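Local coordinates for Di-haem cytochrome c peroxidase family protein (Burkholderia thailandensis E264, PDB 6NX0) that probably acts as a diheme cytochrome c peroxidase, carrying two covalently bound heme c groups and reaching an unusually stable bis-Fe(IV) state, at residues I327-N338 against W407-V417. Residues are numbered along the deposited sequence; the frame is centred on the assembly and turned at random.
Sequences IAVPRNRALPAN and WYHGRDTFDDV. With HEC (heme c), chain C.
Arg331 runs straight across Asp416, and the two neighbouring aspartates of the 407-417 loop grip this one arginine at its backbone and its tip. With its CG turned away from the backbone N (chi1 -172°) and the chain extended, the side chain can be followed outward. CB touches both Asp415 OD1 and CB of Asp416, CG lies 3.4 Å from Asp416 OD1, and CD comes within 3.6 Å of the carbonyl O of Asp415. At the tip, NH1 forms a salt bridge with Asp416 OD1 at 2.9 Å; the bond is bent, with guanidinium and carboxylate planes 78° apart. NH2 turns back to the carbonyl O of Asn338, while NH1 also reaches the carbonyl O of His343 and Phe344 adds a cation-pi contact.

Asp415 works as a bridge. Its OD1 takes the backbone N-H of Arg331 in a nearly straight bond of 2.9 Å, and the syn lone pair of OD2 receives ND1 of His409, in the plane of the imidazole. This bond helps set the ring's rotation, and Arg333 lays its guanidinium on one face, centres 3.6 Å apart. Closer to the heme, Tyr408 OH donates to the carbonyl O of Ala328 (2.7 Å), its ring edge lying along Pro330, while Ala328 CB packs against Phe414 CD1 and CG2 of Val417.

Two waters link the carbonyl O of Val329 to Asp416, one through OD2 and one through the backbone N. Next to this polar seam, Ile327 and Val329 turn away from the 407-417 loop and line the pocket of the heme whose iron Tyr397 ligates. The 327-338 loop, which carries these two pocket residues, is thus held by the buried carboxylates of Asp415 and Asp416, whose negative charge is probably stabilised by Arg331, the histidine N-H and ordered water.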
loop_
_atom_site.group_PDB
_atom_site.type_symbol
_atom_site.label_atom_id
_atom_site.label_comp_id
_atom_site.label_asym_id
_atom_site.label_seq_id
_atom_site.Cartn_x
_atom_site.Cartn_y
_atom_site.Cartn_z
ATOM N N ILE A 327 -7.249 -11.714 -4.555
ATOM C CA ILE A 327 -6.963 -12.913 -3.756
ATOM C C ILE A 327 -8.026 -13.181 -2.691
ATOM O O ILE A 327 -7.973 -14.241 -2.038
ATOM C CB ILE A 327 -5.551 -12.871 -3.126
ATOM C CG1 ILE A 327 -5.418 -11.811 -2.020
ATOM C CG2 ILE A 327 -4.486 -12.635 -4.203
ATOM C CD1 ILE A 327 -4.122 -11.936 -1.199
ATOM N N ALA A 328 -8.995 -12.267 -2.506
ATOM C CA ALA A 328 -10.189 -12.521 -1.695
ATOM C C ALA A 328 -9.850 -12.886 -0.243
ATOM O O ALA A 328 -10.292 -13.904 0.290
ATOM C CB ALA A 328 -11.045 -13.617 -2.337
ATOM N N VAL A 329 -9.099 -12.021 0.423
ATOM C CA VAL A 329 -8.855 -12.270 1.847
ATOM C C VAL A 329 -10.169 -12.242 2.631
ATOM O O VAL A 329 -11.177 -11.659 2.182
ATOM C CB VAL A 329 -7.832 -11.290 2.451
ATOM C CG1 VAL A 329 -6.528 -11.334 1.696
ATOM C CG2 VAL A 329 -8.403 -9.889 2.530
ATOM N N PRO A 330 -10.212 -12.879 3.800
ATOM C CA PRO A 330 -11.471 -12.980 4.547
ATOM C C PRO A 330 -12.017 -11.627 4.972
ATOM O O PRO A 330 -11.276 -10.667 5.195
ATOM C CB PRO A 330 -11.096 -13.821 5.770
ATOM C CG PRO A 330 -9.874 -14.595 5.323
ATOM C CD PRO A 330 -9.134 -13.647 4.434
ATOM N N ARG A 331 -13.342 -11.581 5.102
ATOM C CA ARG A 331 -14.013 -10.385 5.591
ATOM C C ARG A 331 -13.569 -10.054 7.010
ATOM O O ARG A 331 -13.486 -10.926 7.885
ATOM C CB ARG A 331 -15.522 -10.607 5.556
ATOM C CG ARG A 331 -16.373 -9.356 5.853
ATOM C CD ARG A 331 -17.814 -9.731 5.591
ATOM N NE ARG A 331 -18.826 -8.689 5.762
ATOM C CZ ARG A 331 -19.218 -7.856 4.807
ATOM N NH1 ARG A 331 -18.617 -7.861 3.613
ATOM N NH2 ARG A 331 -20.214 -6.999 5.036
ATOM N N ASN A 332 -13.301 -8.773 7.244
ATOM C CA ASN A 332 -13.042 -8.277 8.592
ATOM C C ASN A 332 -14.388 -7.871 9.171
ATOM O O ASN A 332 -14.912 -6.800 8.854
ATOM C CB ASN A 332 -12.067 -7.107 8.579
ATOM C CG ASN A 332 -11.777 -6.597 9.974
ATOM O OD1 ASN A 332 -12.506 -6.907 10.910
ATOM N ND2 ASN A 332 -10.721 -5.827 10.125
ATOM N N ARG A 333 -14.957 -8.744 10.001
ATOM C CA ARG A 333 -16.307 -8.531 10.483
ATOM C C ARG A 333 -16.382 -7.421 11.523
ATOM O O ARG A 333 -17.499 -7.016 11.895
ATOM C CB ARG A 333 -16.862 -9.847 11.031
ATOM C CG ARG A 333 -16.977 -10.932 9.951
ATOM C CD ARG A 333 -17.225 -12.312 10.550
ATOM N NE ARG A 333 -16.138 -12.647 11.466
ATOM C CZ ARG A 333 -16.127 -13.679 12.303
ATOM N NH1 ARG A 333 -17.150 -14.520 12.351
ATOM N NH2 ARG A 333 -15.075 -13.866 13.092
ATOM N N ALA A 334 -15.242 -6.920 11.987
ATOM C CA ALA A 334 -15.203 -5.817 12.936
ATOM C C ALA A 334 -15.080 -4.448 12.265
ATOM O O ALA A 334 -15.087 -3.426 12.968
ATOM C CB ALA A 334 -14.059 -6.022 13.932
ATOM N N LEU A 335 -14.963 -4.378 10.940
ATOM C CA LEU A 335 -14.962 -3.081 10.277
ATOM C C LEU A 335 -16.362 -2.473 10.272
ATOM O O LEU A 335 -17.320 -3.153 9.903
ATOM C CB LEU A 335 -14.487 -3.199 8.834
ATOM C CG LEU A 335 -13.008 -3.211 8.550
ATOM C CD1 LEU A 335 -12.778 -3.452 7.063
ATOM C CD2 LEU A 335 -12.341 -1.892 8.935
ATOM N N PRO A 336 -16.513 -1.187 10.622
ATOM C CA PRO A 336 -17.861 -0.597 10.704
ATOM C C PRO A 336 -18.703 -0.753 9.451
ATOM O O PRO A 336 -19.885 -1.121 9.557
ATOM C CB PRO A 336 -17.550 0.869 11.032
ATOM C CG PRO A 336 -16.305 0.798 11.843
ATOM C CD PRO A 336 -15.493 -0.328 11.256
ATOM N N ALA A 337 -18.133 -0.537 8.266
ATOM C CA ALA A 337 -18.946 -0.618 7.052
ATOM C C ALA A 337 -19.482 -2.022 6.834
ATOM O O ALA A 337 -20.526 -2.179 6.189
ATOM C CB ALA A 337 -18.151 -0.185 5.815
ATOM N N ASN A 338 -18.823 -3.031 7.383
ATOM C CA ASN A 338 -19.226 -4.403 7.152
ATOM C C ASN A 338 -20.390 -4.824 8.036
ATOM O O ASN A 338 -20.866 -5.952 7.892
ATOM C CB ASN A 338 -18.035 -5.340 7.363
ATOM C CG ASN A 338 -17.108 -5.376 6.164
ATOM O OD1 ASN A 338 -17.486 -4.981 5.057
ATOM N ND2 ASN A 338 -15.879 -5.845 6.371
ATOM N N TRP A 407 -10.688 -20.236 6.747
ATOM C CA TRP A 407 -10.396 -18.830 6.509
ATOM C C TRP A 407 -11.644 -17.981 6.428
ATOM O O TRP A 407 -11.613 -16.818 6.851
ATOM C CB TRP A 407 -9.583 -18.682 5.212
ATOM C CG TRP A 407 -8.278 -19.391 5.343
ATOM C CD1 TRP A 407 -7.953 -20.615 4.836
ATOM C CD2 TRP A 407 -7.145 -18.962 6.100
ATOM N NE1 TRP A 407 -6.689 -20.966 5.221
ATOM C CE2 TRP A 407 -6.164 -19.966 5.993
ATOM C CE3 TRP A 407 -6.855 -17.818 6.849
ATOM C CZ2 TRP A 407 -4.920 -19.862 6.600
ATOM C CZ3 TRP A 407 -5.617 -17.710 7.440
ATOM C CH2 TRP A 407 -4.654 -18.725 7.309
ATOM N N TYR A 408 -12.741 -18.529 5.908
ATOM C CA TYR A 408 -13.932 -17.741 5.622
ATOM C C TYR A 408 -15.030 -18.000 6.643
ATOM O O TYR A 408 -16.216 -18.072 6.304
ATOM C CB TYR A 408 -14.406 -18.011 4.200
ATOM C CG TYR A 408 -13.365 -17.623 3.161
ATOM C CD1 TYR A 408 -12.861 -16.315 3.091
ATOM C CD2 TYR A 408 -12.875 -18.556 2.257
ATOM C CE1 TYR A 408 -11.895 -15.953 2.159
ATOM C CE2 TYR A 408 -11.921 -18.208 1.323
ATOM C CZ TYR A 408 -11.438 -16.900 1.263
ATOM O OH TYR A 408 -10.501 -16.565 0.342
ATOM N N HIS A 409 -14.618 -18.109 7.906
ATOM C CA HIS A 409 -15.540 -18.177 9.037
ATOM C C HIS A 409 -16.575 -19.275 8.799
ATOM O O HIS A 409 -17.779 -19.095 8.988
ATOM C CB HIS A 409 -16.181 -16.801 9.274
ATOM C CG HIS A 409 -15.178 -15.684 9.361
ATOM N ND1 HIS A 409 -14.971 -14.781 8.335
ATOM C CD2 HIS A 409 -14.306 -15.340 10.341
ATOM C CE1 HIS A 409 -14.024 -13.926 8.683
ATOM N NE2 HIS A 409 -13.601 -14.244 9.896
ATOM N N GLY A 410 -16.081 -20.430 8.340
ATOM C CA GLY A 410 -16.899 -21.613 8.145
ATOM C C GLY A 410 -17.518 -21.805 6.769
ATOM O O GLY A 410 -18.066 -22.885 6.504
ATOM N N ARG A 411 -17.462 -20.809 5.887
ATOM C CA ARG A 411 -18.073 -20.916 4.571
ATOM C C ARG A 411 -17.144 -21.680 3.626
ATOM O O ARG A 411 -15.938 -21.774 3.860
ATOM C CB ARG A 411 -18.380 -19.517 4.010
ATOM C CG ARG A 411 -18.885 -18.500 5.058
ATOM C CD ARG A 411 -20.317 -18.035 4.812
ATOM N NE ARG A 411 -20.453 -17.218 3.608
ATOM C CZ ARG A 411 -20.755 -15.918 3.589
ATOM N NH1 ARG A 411 -20.964 -15.234 4.714
ATOM N NH2 ARG A 411 -20.851 -15.291 2.426
ATOM N N ASP A 412 -17.711 -22.222 2.541
ATOM C CA ASP A 412 -16.926 -22.985 1.576
ATOM C C ASP A 412 -16.423 -22.127 0.419
ATOM O O ASP A 412 -15.850 -22.653 -0.550
ATOM C CB ASP A 412 -17.741 -24.174 1.046
ATOM C CG ASP A 412 -18.981 -23.759 0.252
ATOM O OD1 ASP A 412 -19.006 -22.665 -0.360
ATOM O OD2 ASP A 412 -19.952 -24.550 0.237
ATOM N N THR A 413 -16.617 -20.820 0.500
ATOM C CA THR A 413 -16.140 -19.910 -0.521
ATOM C C THR A 413 -15.936 -18.551 0.136
ATOM O O THR A 413 -16.187 -18.363 1.329
ATOM C CB THR A 413 -17.117 -19.838 -1.705
ATOM O OG1 THR A 413 -16.529 -19.126 -2.817
ATOM C CG2 THR A 413 -18.378 -19.147 -1.278
ATOM N N PHE A 414 -15.479 -17.611 -0.678
ATOM C CA PHE A 414 -15.063 -16.296 -0.200
ATOM C C PHE A 414 -16.220 -15.590 0.495
ATOM O O PHE A 414 -17.353 -15.575 0.002
ATOM C CB PHE A 414 -14.582 -15.453 -1.376
ATOM C CG PHE A 414 -13.855 -16.252 -2.447
ATOM C CD1 PHE A 414 -12.668 -16.891 -2.148
ATOM C CD2 PHE A 414 -14.374 -16.378 -3.730
ATOM C CE1 PHE A 414 -12.004 -17.630 -3.094
ATOM C CE2 PHE A 414 -13.694 -17.115 -4.700
ATOM C CZ PHE A 414 -12.512 -17.748 -4.376
ATOM N N ASP A 415 -15.942 -14.983 1.643
ATOM C CA ASP A 415 -16.993 -14.270 2.350
ATOM C C ASP A 415 -16.853 -12.758 2.285
ATOM O O ASP A 415 -17.655 -12.053 2.907
ATOM C CB ASP A 415 -17.094 -14.728 3.809
ATOM C CG ASP A 415 -15.905 -14.329 4.681
ATOM O OD1 ASP A 415 -14.872 -13.839 4.187
ATOM O OD2 ASP A 415 -16.050 -14.500 5.922
ATOM N N ASP A 416 -15.895 -12.225 1.521
ATOM C CA ASP A 416 -15.827 -10.775 1.371
ATOM C C ASP A 416 -15.892 -10.350 -0.089
ATOM O O ASP A 416 -15.425 -9.260 -0.451
ATOM C CB ASP A 416 -14.571 -10.222 2.024
ATOM C CG ASP A 416 -14.723 -8.771 2.436
ATOM O OD1 ASP A 416 -15.877 -8.304 2.681
ATOM O OD2 ASP A 416 -13.682 -8.090 2.499
ATOM N N VAL A 417 -16.475 -11.194 -0.938
ATOM C CA VAL A 417 -16.727 -10.878 -2.338
ATOM C C VAL A 417 -18.201 -11.141 -2.615
ATOM O O VAL A 417 -18.701 -12.222 -2.286
ATOM C CB VAL A 417 -15.830 -11.710 -3.273
ATOM C CG1 VAL A 417 -16.129 -11.383 -4.710
ATOM C CG2 VAL A 417 -14.333 -11.512 -2.960
HETATM FE FE HEC C . 0.615 -11.473 -1.674
HETATM C CHA HEC C . -0.902 -8.975 0.118
HETATM C CHB HEC C . 2.597 -12.221 1.029
HETATM C CHC HEC C . 1.660 -14.360 -3.202
HETATM C CHD HEC C . -1.049 -10.555 -4.508
HETATM N NA HEC C . 0.847 -10.701 0.189
HETATM C C1A HEC C . 0.140 -9.631 0.703
HETATM C C2A HEC C . 0.534 -9.486 2.080
HETATM C C3A HEC C . 1.567 -10.309 2.295
HETATM C C4A HEC C . 1.784 -11.100 1.110
HETATM C CMA HEC C . 2.274 -10.581 3.620
HETATM C CAA HEC C . 0.027 -8.381 3.035
HETATM C CBA HEC C . 0.883 -7.130 2.933
HETATM C CGA HEC C . 0.396 -5.948 3.735
HETATM O O1A HEC C . 1.004 -4.855 3.521
HETATM O O2A HEC C . -0.716 -5.986 4.334
HETATM N NB HEC C . 1.886 -12.972 -1.216
HETATM C C1B HEC C . 2.656 -13.056 -0.052
HETATM C C2B HEC C . 3.446 -14.272 -0.120
HETATM C C3B HEC C . 3.151 -14.913 -1.248
HETATM C C4B HEC C . 2.202 -14.080 -1.975
HETATM C CMB HEC C . 4.493 -14.678 0.951
HETATM C CAB HEC C . 3.623 -16.308 -1.732
HETATM C CBB HEC C . 3.210 -17.400 -0.719
HETATM N NC HEC C . 0.421 -12.262 -3.521
HETATM C C1C HEC C . 0.875 -13.503 -3.923
HETATM C C2C HEC C . 0.432 -13.710 -5.273
HETATM C C3C HEC C . -0.234 -12.618 -5.674
HETATM C C4C HEC C . -0.289 -11.695 -4.565
HETATM C CMC HEC C . 0.819 -14.976 -6.069
HETATM C CAC HEC C . -0.674 -12.272 -7.106
HETATM C CBC HEC C . -1.713 -13.320 -7.558
HETATM N ND HEC C . -0.683 -9.995 -2.112
HETATM C C1D HEC C . -1.267 -9.817 -3.371
HETATM C C2D HEC C . -2.305 -8.837 -3.244
HETATM C C3D HEC C . -2.333 -8.417 -1.826
HETATM C C4D HEC C . -1.265 -9.135 -1.185
HETATM C CMD HEC C . -3.231 -8.311 -4.337
HETATM C CAD HEC C . -3.300 -7.414 -1.183
HETATM C CBD HEC C . -4.564 -8.160 -0.805
HETATM C CGD HEC C . -5.403 -7.358 0.158
HETATM O O1D HEC C . -4.906 -6.333 0.685
HETATM O O2D HEC C . -6.507 -7.857 0.524
HETATM O O HOH W 1 -11.414 -9.081 1.210
HETATM O O HOH W 2 -13.222 -13.072 0.773
HETATM O O HOH W 3 -13.415 -6.813 4.849
HETATM O O HOH W 4 -15.999 -5.584 2.665
#